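Local atomic coordinates of SPbeta prophage-derived uncharacterized protein YorR (Bacillus subtilis, PDB entry 3KB2), a protein that is of unknown function but binds a guanosine nucleotide with magnesium through a P-loop, and may be a dTMP kinase-like nucleotide kinase. Residues 11-16 with 109-114; 63-68 with 83-88. All coordinates share one frame; numbering follows the deposited sequence.

Interaction 1 (11-16 with 109-114); sequences CCFKST and KKRLRV. With MG (magnesium ion), chain D; G3D (guanosine-3'-monophosphate-5'-diphosphate), chain C.
Arg111 runs straight from CG to NE away from its helix and lays its guanidinium against the Phe13 ring, the two planes only 25° apart. The meeting is offset: Phe13 CZ lies 3.4 Å from Arg111 NH2, so rim overlaps rim. On the ring's opposite face sits the guanine of the nucleotide, G3D C4 coming to 3.2 Å from Phe13 CE1. Arginine, phenylalanine and base thus form one three-layered pile, an arrangement that probably lets the cation polarise the ring.

What fixes the guanidinium's rotation is a bond at its edge. Arg111 NH1 donates to Cys11 O over 3.0 Å, in both the carbonyl and guanidinium planes and at an N-H...O angle of 156°, while NH2 is held by the carbonyl of Thr148. Lower down, Cys11 CB rests on Arg111 CB at 3.8 Å, and Cys11 SG leans toward Leu112 CD2.

The same backbone turn belongs to the P-loop. Cys11 N reaches G3D O1B at 2.8 Å, and G3D O2B is gripped by Cys12 N together with Lys14 N and NZ. Ser15 OG binds the magnesium at 2.3 Å, beside G3D O3B and four waters, and Asp61 holds that hydroxyl as second shell. The contact thus joins the P-loop, which follows strand 3-7 and opens helix 14-25, to helix 105-115, which follows strand 96-102, with Ser153 of helix 153-166 touching Phe13.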
ATOM      1  N   CYS A  11      -7.203  -9.024   5.115  1.00 19.49           N
ATOM      2  CA  CYS A  11      -7.318  -9.709   6.389  1.00 22.39           C
ATOM      3  C   CYS A  11      -8.740 -10.082   6.778  1.00 25.29           C
ATOM      4  O   CYS A  11      -9.122  -9.978   7.946  1.00 32.27           O
ATOM      5  CB  CYS A  11      -6.683  -8.845   7.478  1.00 27.16           C
ATOM      6  SG  CYS A  11      -4.919  -8.578   7.202  1.00 26.57           S
ATOM      7  N   CYS A  12      -9.526 -10.516   5.802  1.00 16.37           N
ATOM      8  CA  CYS A  12     -10.891 -10.912   6.087  1.00 16.53           C
ATOM      9  C   CYS A  12     -11.124 -12.367   5.709  1.00 11.89           C
ATOM     10  O   CYS A  12     -12.226 -12.749   5.325  1.00 18.26           O
ATOM     11  CB  CYS A  12     -11.883  -9.989   5.370  1.00 17.72           C
ATOM     12  SG  CYS A  12     -11.972  -8.316   6.086  1.00 23.17           S
ATOM     13  N   PHE A  13     -10.069 -13.166   5.822  1.00  7.69           N
ATOM     14  CA  PHE A  13     -10.123 -14.592   5.551  1.00 11.78           C
ATOM     15  C   PHE A  13     -10.378 -14.996   4.100  1.00 10.35           C
ATOM     16  O   PHE A  13     -10.602 -16.171   3.821  1.00 10.28           O
ATOM     17  CB  PHE A  13     -11.190 -15.250   6.450  1.00 15.49           C
ATOM     18  CG  PHE A  13     -11.087 -14.887   7.927  1.00 20.46           C
ATOM     19  CD1 PHE A  13      -9.905 -14.389   8.469  1.00 15.35           C
ATOM     20  CD2 PHE A  13     -12.166 -15.107   8.789  1.00 17.40           C
ATOM     21  CE1 PHE A  13      -9.800 -14.124   9.841  1.00 16.74           C
ATOM     22  CE2 PHE A  13     -12.057 -14.843  10.160  1.00  8.40           C
ATOM     23  CZ  PHE A  13     -10.880 -14.355  10.681  1.00  7.17           C
ATOM     24  N   LYS A  14     -10.327 -14.046   3.171  1.00 12.41           N
ATOM     25  CA  LYS A  14     -10.594 -14.373   1.771  1.00 12.71           C
ATOM     26  C   LYS A  14      -9.785 -15.543   1.222  1.00 10.45           C
ATOM     27  O   LYS A  14     -10.354 -16.513   0.726  1.00  7.71           O
ATOM     28  CB  LYS A  14     -10.406 -13.132   0.886  1.00 14.13           C
ATOM     29  CG  LYS A  14     -11.354 -11.997   1.266  1.00 12.54           C
ATOM     30  CD  LYS A  14     -11.478 -10.944   0.174  1.00  9.03           C
ATOM     31  CE  LYS A  14     -10.119 -10.445  -0.277  1.00  9.54           C
ATOM     32  NZ  LYS A  14      -9.330 -10.005   0.877  1.00  6.68           N
ATOM     33  N   SER A  15      -8.463 -15.462   1.326  1.00 15.68           N
ATOM     34  CA  SER A  15      -7.595 -16.516   0.810  1.00 10.43           C
ATOM     35  C   SER A  15      -7.697 -17.839   1.554  1.00 18.48           C
ATOM     36  O   SER A  15      -7.532 -18.912   0.968  1.00 11.01           O
ATOM     37  CB  SER A  15      -6.159 -16.021   0.804  1.00 16.21           C
ATOM     38  OG  SER A  15      -6.046 -14.992  -0.164  1.00 22.01           O
ATOM     39  N   THR A  16      -7.967 -17.749   2.853  1.00 25.37           N
ATOM     40  CA  THR A  16      -8.127 -18.922   3.706  1.00 15.71           C
ATOM     41  C   THR A  16      -9.421 -19.606   3.263  1.00 20.45           C
ATOM     42  O   THR A  16      -9.437 -20.804   2.987  1.00 10.56           O
ATOM     43  CB  THR A  16      -8.245 -18.502   5.187  1.00  6.97           C
ATOM     44  OG1 THR A  16      -7.076 -17.763   5.548  1.00 11.25           O
ATOM     45  CG2 THR A  16      -8.360 -19.722   6.104  1.00 10.14           C
ATOM     46  N   LYS A 109      -7.911  -3.268  11.742  1.00 20.01           N
ATOM     47  CA  LYS A 109      -6.698  -2.633  12.208  1.00 14.73           C
ATOM     48  C   LYS A 109      -5.888  -3.575  13.092  1.00 20.34           C
ATOM     49  O   LYS A 109      -4.657  -3.622  13.002  1.00 21.48           O
ATOM     50  CB  LYS A 109      -7.054  -1.351  12.945  1.00 22.18           C
ATOM     51  CG  LYS A 109      -7.674  -0.323  12.015  1.00 22.50           C
ATOM     52  CD  LYS A 109      -8.241   0.849  12.775  1.00 23.66           C
ATOM     53  CE  LYS A 109      -9.043   1.754  11.860  1.00 25.06           C
ATOM     54  NZ  LYS A 109      -9.611   2.895  12.622  1.00 21.97           N
ATOM     55  N   LYS A 110      -6.579  -4.336  13.935  1.00 18.66           N
ATOM     56  CA  LYS A 110      -5.920  -5.297  14.819  1.00 18.35           C
ATOM     57  C   LYS A 110      -5.183  -6.366  14.001  1.00 13.44           C
ATOM     58  O   LYS A 110      -4.036  -6.691  14.267  1.00 15.99           O
ATOM     59  CB  LYS A 110      -6.954  -5.980  15.726  1.00 11.87           C
ATOM     60  CG  LYS A 110      -6.347  -6.903  16.774  1.00 20.54           C
ATOM     61  CD  LYS A 110      -7.013  -8.274  16.782  1.00 35.12           C
ATOM     62  CE  LYS A 110      -8.491  -8.201  17.129  1.00 33.19           C
ATOM     63  NZ  LYS A 110      -8.682  -7.630  18.494  1.00 45.83           N
ATOM     64  N   ARG A 111      -5.848  -6.913  12.999  1.00 19.66           N
ATOM     65  CA  ARG A 111      -5.228  -7.941  12.195  1.00 14.86           C
ATOM     66  C   ARG A 111      -4.018  -7.419  11.446  1.00 16.80           C
ATOM     67  O   ARG A 111      -3.100  -8.174  11.164  1.00 15.32           O
ATOM     68  CB  ARG A 111      -6.266  -8.539  11.247  1.00 15.58           C
ATOM     69  CG  ARG A 111      -7.381  -9.235  12.009  1.00 16.56           C
ATOM     70  CD  ARG A 111      -8.426  -9.842  11.104  1.00 17.38           C
ATOM     71  NE  ARG A 111      -9.446 -10.503  11.904  1.00 20.95           N
ATOM     72  CZ  ARG A 111     -10.648 -10.845  11.458  1.00 19.11           C
ATOM     73  NH1 ARG A 111     -10.991 -10.591  10.199  1.00 11.48           N
ATOM     74  NH2 ARG A 111     -11.509 -11.424  12.285  1.00 17.96           N
ATOM     75  N   LEU A 112      -4.017  -6.128  11.129  1.00 22.89           N
ATOM     76  CA  LEU A 112      -2.890  -5.500  10.429  1.00 26.13           C
ATOM     77  C   LEU A 112      -1.702  -5.358  11.382  1.00 24.32           C
ATOM     78  O   LEU A 112      -0.557  -5.600  11.004  1.00 23.32           O
ATOM     79  CB  LEU A 112      -3.304  -4.123   9.895  1.00 24.70           C
ATOM     80  CG  LEU A 112      -4.264  -4.152   8.694  1.00 20.85           C
ATOM     81  CD1 LEU A 112      -4.770  -2.756   8.366  1.00 20.94           C
ATOM     82  CD2 LEU A 112      -3.528  -4.743   7.510  1.00 19.67           C
ATOM     83  N   ARG A 113      -1.984  -4.970  12.621  1.00 27.62           N
ATOM     84  CA  ARG A 113      -0.934  -4.833  13.615  1.00 25.45           C
ATOM     85  C   ARG A 113      -0.247  -6.178  13.785  1.00 35.01           C
ATOM     86  O   ARG A 113       0.963  -6.285  13.629  1.00 44.77           O
ATOM     87  CB  ARG A 113      -1.504  -4.391  14.961  1.00 31.82           C
ATOM     88  CG  ARG A 113      -1.956  -2.947  15.019  1.00 19.59           C
ATOM     89  CD  ARG A 113      -2.122  -2.486  16.466  1.00 24.63           C
ATOM     90  NE  ARG A 113      -3.258  -3.096  17.156  1.00 19.64           N
ATOM     91  CZ  ARG A 113      -4.530  -2.721  17.013  1.00 31.92           C
ATOM     92  NH1 ARG A 113      -4.854  -1.726  16.191  1.00 15.07           N
ATOM     93  NH2 ARG A 113      -5.485  -3.329  17.716  1.00 23.70           N
ATOM     94  N   VAL A 114      -1.019  -7.213  14.094  1.00 35.58           N
ATOM     95  CA  VAL A 114      -0.425  -8.527  14.283  1.00 43.54           C
ATOM     96  C   VAL A 114       0.271  -9.030  13.026  1.00 44.92           C
ATOM     97  O   VAL A 114       1.300  -9.699  13.108  1.00 51.76           O
ATOM     98  CB  VAL A 114      -1.470  -9.566  14.719  1.00 44.79           C
ATOM     99  CG1 VAL A 114      -2.115  -9.128  16.017  1.00 52.87           C
ATOM    100  CG2 VAL A 114      -2.505  -9.749  13.640  1.00 57.90           C
TER
HETATM  101 MG    MG D 181      -5.426 -12.792   0.195  1.00 21.61          MG
HETATM  102  PB  G3D C 180      -7.038 -12.140   3.280  1.00 19.03           P
HETATM  103  O1B G3D C 180      -6.248 -10.833   3.181  1.00 17.86           O
HETATM  104  O2B G3D C 180      -8.498 -12.050   3.178  1.00 17.73           O
HETATM  105  O3B G3D C 180      -6.464 -13.174   2.122  1.00 19.49           O
HETATM  106  PA  G3D C 180      -6.290 -14.455   4.798  1.00 20.34           P
HETATM  107  O3A G3D C 180      -6.654 -12.904   4.581  1.00 26.80           O
HETATM  108  O1A G3D C 180      -7.368 -15.335   4.372  1.00 25.79           O
HETATM  109  O2A G3D C 180      -4.888 -14.656   4.201  1.00 26.59           O
HETATM  110  O5' G3D C 180      -6.272 -14.545   6.457  1.00 20.31           O
HETATM  111  C5' G3D C 180      -5.556 -13.376   7.031  1.00 14.94           C
HETATM  112  C4' G3D C 180      -5.164 -14.080   8.420  1.00 22.60           C
HETATM  113  O4' G3D C 180      -6.267 -14.404   9.282  1.00 14.77           O
HETATM  114  C3' G3D C 180      -4.353 -15.268   8.400  1.00 20.17           C
HETATM  115  O3' G3D C 180      -3.314 -15.229   9.344  1.00 26.36           O
HETATM  116  C2' G3D C 180      -5.265 -16.526   8.493  1.00 17.00           C
HETATM  117  O2' G3D C 180      -4.668 -17.547   9.072  1.00 28.27           O
HETATM  118  C1' G3D C 180      -6.228 -15.774   9.697  1.00 18.35           C
HETATM  119  N9  G3D C 180      -7.507 -16.571   9.804  1.00 22.48           N
HETATM  120  C8  G3D C 180      -8.031 -17.323   8.761  1.00 18.14           C
HETATM  121  N7  G3D C 180      -9.130 -17.782   9.400  1.00 10.30           N
HETATM  122  C5  G3D C 180      -9.216 -17.480  10.760  1.00 15.39           C
HETATM  123  C6  G3D C 180     -10.118 -17.809  11.574  1.00  6.77           C
HETATM  124  O6  G3D C 180     -11.218 -18.441  11.603  1.00 18.16           O
HETATM  125  N1  G3D C 180      -9.875 -17.157  12.907  1.00 15.08           N
HETATM  126  C2  G3D C 180      -8.811 -16.440  12.973  1.00 13.16           C
HETATM  127  N2  G3D C 180      -8.631 -15.741  14.286  1.00 20.90           N
HETATM  128  N3  G3D C 180      -7.915 -16.028  12.091  1.00 19.16           N
HETATM  129  C4  G3D C 180      -8.195 -16.686  10.969  1.00 12.83           C
HETATM  130  P1  G3D C 180      -1.988 -15.405   9.115  1.00 43.69           P
HETATM  131  O4P G3D C 180      -1.603 -16.771   9.299  1.00 43.70           O
HETATM  132  O5P G3D C 180      -1.353 -14.537  10.310  1.00 48.41           O
HETATM  133  O6P G3D C 180      -1.340 -14.678   7.933  1.00 34.14           O
HETATM  134  O   HOH W   1      -4.177 -13.907   1.856  1.00 15.14           O
HETATM  135  O   HOH W   2      -7.223 -12.062  -0.977  1.00 25.17           O
HETATM  136  O   HOH W   3      -3.556 -12.794  -1.135  1.00 36.57           O
HETATM  137  O   HOH W   4      -5.105 -10.637   0.767  1.00 34.53           O

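Interaction 2 (63-68 with 83-88); sequences FVYSNL and RQLRFI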
ATOM      1  N   PHE A  63     -12.012  -9.763  -7.338  1.00 19.83           N
ATOM      2  CA  PHE A  63     -12.416  -9.644  -8.729  1.00 13.84           C
ATOM      3  C   PHE A  63     -12.783  -8.207  -9.158  1.00 13.95           C
ATOM      4  O   PHE A  63     -12.109  -7.256  -8.768  1.00  9.40           O
ATOM      5  CB  PHE A  63     -13.579 -10.637  -8.947  1.00 15.54           C
ATOM      6  CG  PHE A  63     -13.847 -10.982 -10.390  1.00 21.10           C
ATOM      7  CD1 PHE A  63     -12.833 -10.930 -11.345  1.00 29.89           C
ATOM      8  CD2 PHE A  63     -15.121 -11.375 -10.790  1.00 19.77           C
ATOM      9  CE1 PHE A  63     -13.093 -11.266 -12.677  1.00 23.91           C
ATOM     10  CE2 PHE A  63     -15.383 -11.711 -12.116  1.00 15.50           C
ATOM     11  CZ  PHE A  63     -14.368 -11.654 -13.057  1.00 19.48           C
ATOM     12  N   VAL A  64     -13.838  -8.064  -9.967  1.00 17.35           N
ATOM     13  CA  VAL A  64     -14.277  -6.764 -10.481  1.00 13.85           C
ATOM     14  C   VAL A  64     -14.627  -5.726  -9.419  1.00 18.80           C
ATOM     15  O   VAL A  64     -14.432  -4.535  -9.635  1.00 20.55           O
ATOM     16  CB  VAL A  64     -15.505  -6.895 -11.447  1.00 20.05           C
ATOM     17  CG1 VAL A  64     -15.119  -7.682 -12.701  1.00 17.41           C
ATOM     18  CG2 VAL A  64     -16.679  -7.582 -10.728  1.00 12.49           C
ATOM     19  N   TYR A  65     -15.145  -6.152  -8.277  1.00 12.71           N
ATOM     20  CA  TYR A  65     -15.504  -5.181  -7.258  1.00 16.97           C
ATOM     21  C   TYR A  65     -14.287  -4.578  -6.583  1.00 20.14           C
ATOM     22  O   TYR A  65     -14.245  -3.368  -6.369  1.00 20.32           O
ATOM     23  CB  TYR A  65     -16.477  -5.811  -6.265  1.00  8.77           C
ATOM     24  CG  TYR A  65     -17.731  -6.265  -6.980  1.00 17.71           C
ATOM     25  CD1 TYR A  65     -18.557  -5.341  -7.641  1.00 15.93           C
ATOM     26  CD2 TYR A  65     -18.042  -7.620  -7.083  1.00 14.92           C
ATOM     27  CE1 TYR A  65     -19.648  -5.763  -8.391  1.00  5.73           C
ATOM     28  CE2 TYR A  65     -19.127  -8.050  -7.826  1.00  7.14           C
ATOM     29  CZ  TYR A  65     -19.924  -7.126  -8.479  1.00 20.60           C
ATOM     30  OH  TYR A  65     -20.991  -7.590  -9.222  1.00 15.06           O
ATOM     31  N   SER A  66     -13.282  -5.392  -6.266  1.00 16.20           N
ATOM     32  CA  SER A  66     -12.075  -4.845  -5.666  1.00 12.06           C
ATOM     33  C   SER A  66     -11.450  -3.864  -6.661  1.00 13.78           C
ATOM     34  O   SER A  66     -10.820  -2.893  -6.258  1.00 13.80           O
ATOM     35  CB  SER A  66     -11.065  -5.947  -5.357  1.00 14.34           C
ATOM     36  OG  SER A  66     -11.593  -6.884  -4.451  1.00 22.59           O
ATOM     37  N   ASN A  67     -11.609  -4.120  -7.961  1.00 12.75           N
ATOM     38  CA  ASN A  67     -11.048  -3.215  -8.953  1.00  9.80           C
ATOM     39  C   ASN A  67     -11.649  -1.827  -8.792  1.00 13.90           C
ATOM     40  O   ASN A  67     -10.929  -0.835  -8.802  1.00 19.94           O
ATOM     41  CB  ASN A  67     -11.299  -3.706 -10.372  1.00 15.71           C
ATOM     42  CG  ASN A  67     -10.857  -2.701 -11.408  1.00  6.48           C
ATOM     43  OD1 ASN A  67      -9.668  -2.474 -11.608  1.00 18.52           O
ATOM     44  ND2 ASN A  67     -11.815  -2.086 -12.069  1.00 12.77           N
ATOM     45  N   LEU A  68     -12.967  -1.766  -8.637  1.00  9.77           N
ATOM     46  CA  LEU A  68     -13.671  -0.507  -8.449  1.00 11.21           C
ATOM     47  C   LEU A  68     -13.199   0.263  -7.215  1.00 17.29           C
ATOM     48  O   LEU A  68     -13.179   1.496  -7.214  1.00 20.45           O
ATOM     49  CB  LEU A  68     -15.174  -0.771  -8.346  1.00 12.79           C
ATOM     50  CG  LEU A  68     -15.945  -0.742  -9.670  1.00 23.26           C
ATOM     51  CD1 LEU A  68     -15.183  -1.484 -10.755  1.00 27.25           C
ATOM     52  CD2 LEU A  68     -17.324  -1.365  -9.451  1.00 21.14           C
ATOM     53  N   ARG A  83     -20.494   0.215 -18.147  1.00 13.75           N
ATOM     54  CA  ARG A  83     -20.934  -0.712 -19.165  1.00 16.25           C
ATOM     55  C   ARG A  83     -20.204  -2.049 -19.087  1.00 17.08           C
ATOM     56  O   ARG A  83     -20.834  -3.098 -19.138  1.00 23.74           O
ATOM     57  CB  ARG A  83     -20.763  -0.081 -20.551  1.00 20.50           C
ATOM     58  CG  ARG A  83     -21.338  -0.901 -21.691  1.00 23.03           C
ATOM     59  CD  ARG A  83     -20.958  -0.308 -23.042  1.00 23.70           C
ATOM     60  NE  ARG A  83     -21.393  -1.150 -24.159  1.00 24.62           N
ATOM     61  CZ  ARG A  83     -21.014  -0.972 -25.425  1.00 25.68           C
ATOM     62  NH1 ARG A  83     -21.455  -1.792 -26.369  1.00 12.60           N
ATOM     63  NH2 ARG A  83     -20.186   0.021 -25.743  1.00 22.13           N
ATOM     64  N   GLN A  84     -18.882  -2.025 -18.950  1.00 25.52           N
ATOM     65  CA  GLN A  84     -18.124  -3.274 -18.880  1.00 16.67           C
ATOM     66  C   GLN A  84     -18.531  -4.083 -17.645  1.00 27.03           C
ATOM     67  O   GLN A  84     -18.797  -5.285 -17.744  1.00 21.91           O
ATOM     68  CB  GLN A  84     -16.622  -2.981 -18.857  1.00 17.58           C
ATOM     69  CG  GLN A  84     -16.179  -2.129 -20.032  1.00 21.61           C
ATOM     70  CD  GLN A  84     -14.721  -1.727 -19.975  1.00 21.19           C
ATOM     71  OE1 GLN A  84     -14.228  -1.261 -18.945  1.00 30.77           O
ATOM     72  NE2 GLN A  84     -14.022  -1.888 -21.095  1.00 14.48           N
ATOM     73  N   LEU A  85     -18.591  -3.421 -16.490  1.00 16.64           N
ATOM     74  CA  LEU A  85     -18.972  -4.089 -15.254  1.00 21.57           C
ATOM     75  C   LEU A  85     -20.326  -4.756 -15.437  1.00 23.08           C
ATOM     76  O   LEU A  85     -20.520  -5.911 -15.080  1.00 24.44           O
ATOM     77  CB  LEU A  85     -19.055  -3.087 -14.099  1.00 20.87           C
ATOM     78  CG  LEU A  85     -19.650  -3.647 -12.798  1.00 18.90           C
ATOM     79  CD1 LEU A  85     -18.750  -4.741 -12.260  1.00 14.22           C
ATOM     80  CD2 LEU A  85     -19.808  -2.531 -11.770  1.00 16.91           C
ATOM     81  N   ARG A  86     -21.266  -4.014 -15.998  1.00 22.22           N
ATOM     82  CA  ARG A  86     -22.601  -4.527 -16.227  1.00 22.36           C
ATOM     83  C   ARG A  86     -22.543  -5.724 -17.182  1.00 19.01           C
ATOM     84  O   ARG A  86     -23.284  -6.686 -17.033  1.00 22.07           O
ATOM     85  CB  ARG A  86     -23.458  -3.398 -16.792  1.00 26.98           C
ATOM     86  CG  ARG A  86     -24.893  -3.732 -17.076  1.00 35.19           C
ATOM     87  CD  ARG A  86     -25.660  -2.460 -17.409  1.00 43.31           C
ATOM     88  NE  ARG A  86     -25.070  -1.725 -18.528  1.00 46.10           N
ATOM     89  CZ  ARG A  86     -24.636  -0.468 -18.457  1.00 48.48           C
ATOM     90  NH1 ARG A  86     -24.719   0.206 -17.316  1.00 45.21           N
ATOM     91  NH2 ARG A  86     -24.130   0.122 -19.532  1.00 39.43           N
ATOM     92  N   PHE A  87     -21.646  -5.668 -18.155  1.00 21.87           N
ATOM     93  CA  PHE A  87     -21.503  -6.756 -19.114  1.00 21.93           C
ATOM     94  C   PHE A  87     -21.013  -8.025 -18.420  1.00 15.50           C
ATOM     95  O   PHE A  87     -21.542  -9.107 -18.644  1.00 22.33           O
ATOM     96  CB  PHE A  87     -20.533  -6.330 -20.224  1.00 15.80           C
ATOM     97  CG  PHE A  87     -20.240  -7.399 -21.231  1.00 17.15           C
ATOM     98  CD1 PHE A  87     -19.171  -8.264 -21.053  1.00 18.48           C
ATOM     99  CD2 PHE A  87     -21.026  -7.534 -22.366  1.00 21.04           C
ATOM    100  CE1 PHE A  87     -18.885  -9.252 -21.992  1.00 28.79           C
ATOM    101  CE2 PHE A  87     -20.750  -8.519 -23.314  1.00 29.09           C
ATOM    102  CZ  PHE A  87     -19.675  -9.380 -23.125  1.00 26.92           C
ATOM    103  N   ILE A  88     -20.006  -7.889 -17.566  1.00 25.13           N
ATOM    104  CA  ILE A  88     -19.455  -9.043 -16.848  1.00 25.46           C
ATOM    105  C   ILE A  88     -20.464  -9.680 -15.900  1.00 18.64           C
ATOM    106  O   ILE A  88     -20.518 -10.901 -15.778  1.00 28.73           O
ATOM    107  CB  ILE A  88     -18.202  -8.649 -16.054  1.00 18.74           C
ATOM    108  CG1 ILE A  88     -17.090  -8.265 -17.033  1.00 16.37           C
ATOM    109  CG2 ILE A  88     -17.749  -9.797 -15.180  1.00  5.25           C
ATOM    110  CD1 ILE A  88     -15.908  -7.622 -16.355  1.00 34.44           C
TER
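Leu85 is the first residue of 83-88 to meet the other helix, and it makes the largest single share of the contact. Its CG stands anti to the backbone N (chi1 171°), and the two methyls that branch from it find different partners. CD1 settles against Val64, 3.8 Å from Val64 CG2, and also approaches the Tyr65 ring, where Tyr65 CE1 is 4.1 Å away and the two side chains cross at about a right angle. CD2 turns to the next helical turn and meets Leu68 CD2 at 3.6 Å, the closest approach here. Leu85 therefore wedges among Val64, Tyr65 and Leu68.

One turn on, Ile88 reaches Val64 tip to tip, with Ile88 CD1 3.7 Å from Val64 CG1. Its other branch, Ile88 CG2, comes to 4.3 Å from Phe63 CE2. Val64 is thus shared, one methyl for each of the two residues, and those methyls also cover ring faces in their own segment: CG1 lies over the centre of the Phe63 ring and CG2 over that of Tyr65. No hydrogen bond crosses the contact; the Tyr65 hydroxyl instead bonds to Glu89, just past Ile88.

Segments 64-68 and 83-88 run nearly antiparallel, at 162°, their axes 11.7 Å apart at closest. Helix 64-70 follows strand 58-61; helix 42-52 covers the Phe63 and Ile88 end through Phe49, while Val135 of helix 122-137 touches Tyr65 and Leu68.

Overall arrangement
Both contacts are largely buried, yet they lie on opposite sides of the chain's centre, their own centres 24 Å apart, and they share no helix. Interaction 1 is mostly polar and ligand-bound: a loop and helix start wrapped round phosphates and magnesium, with a guanidinium closing over the aromatic ring. Interaction 2 is wholly apolar, helix against helix, built from branched aliphatic and aromatic side chains. Both first segments come just after strands of the parallel sheet, 3-7 and 58-61, which are neighbours in it. Asp61 at the end of strand 58-61, the second shell of the metal in interaction 1, stands only two residues before Phe63 of interaction 2.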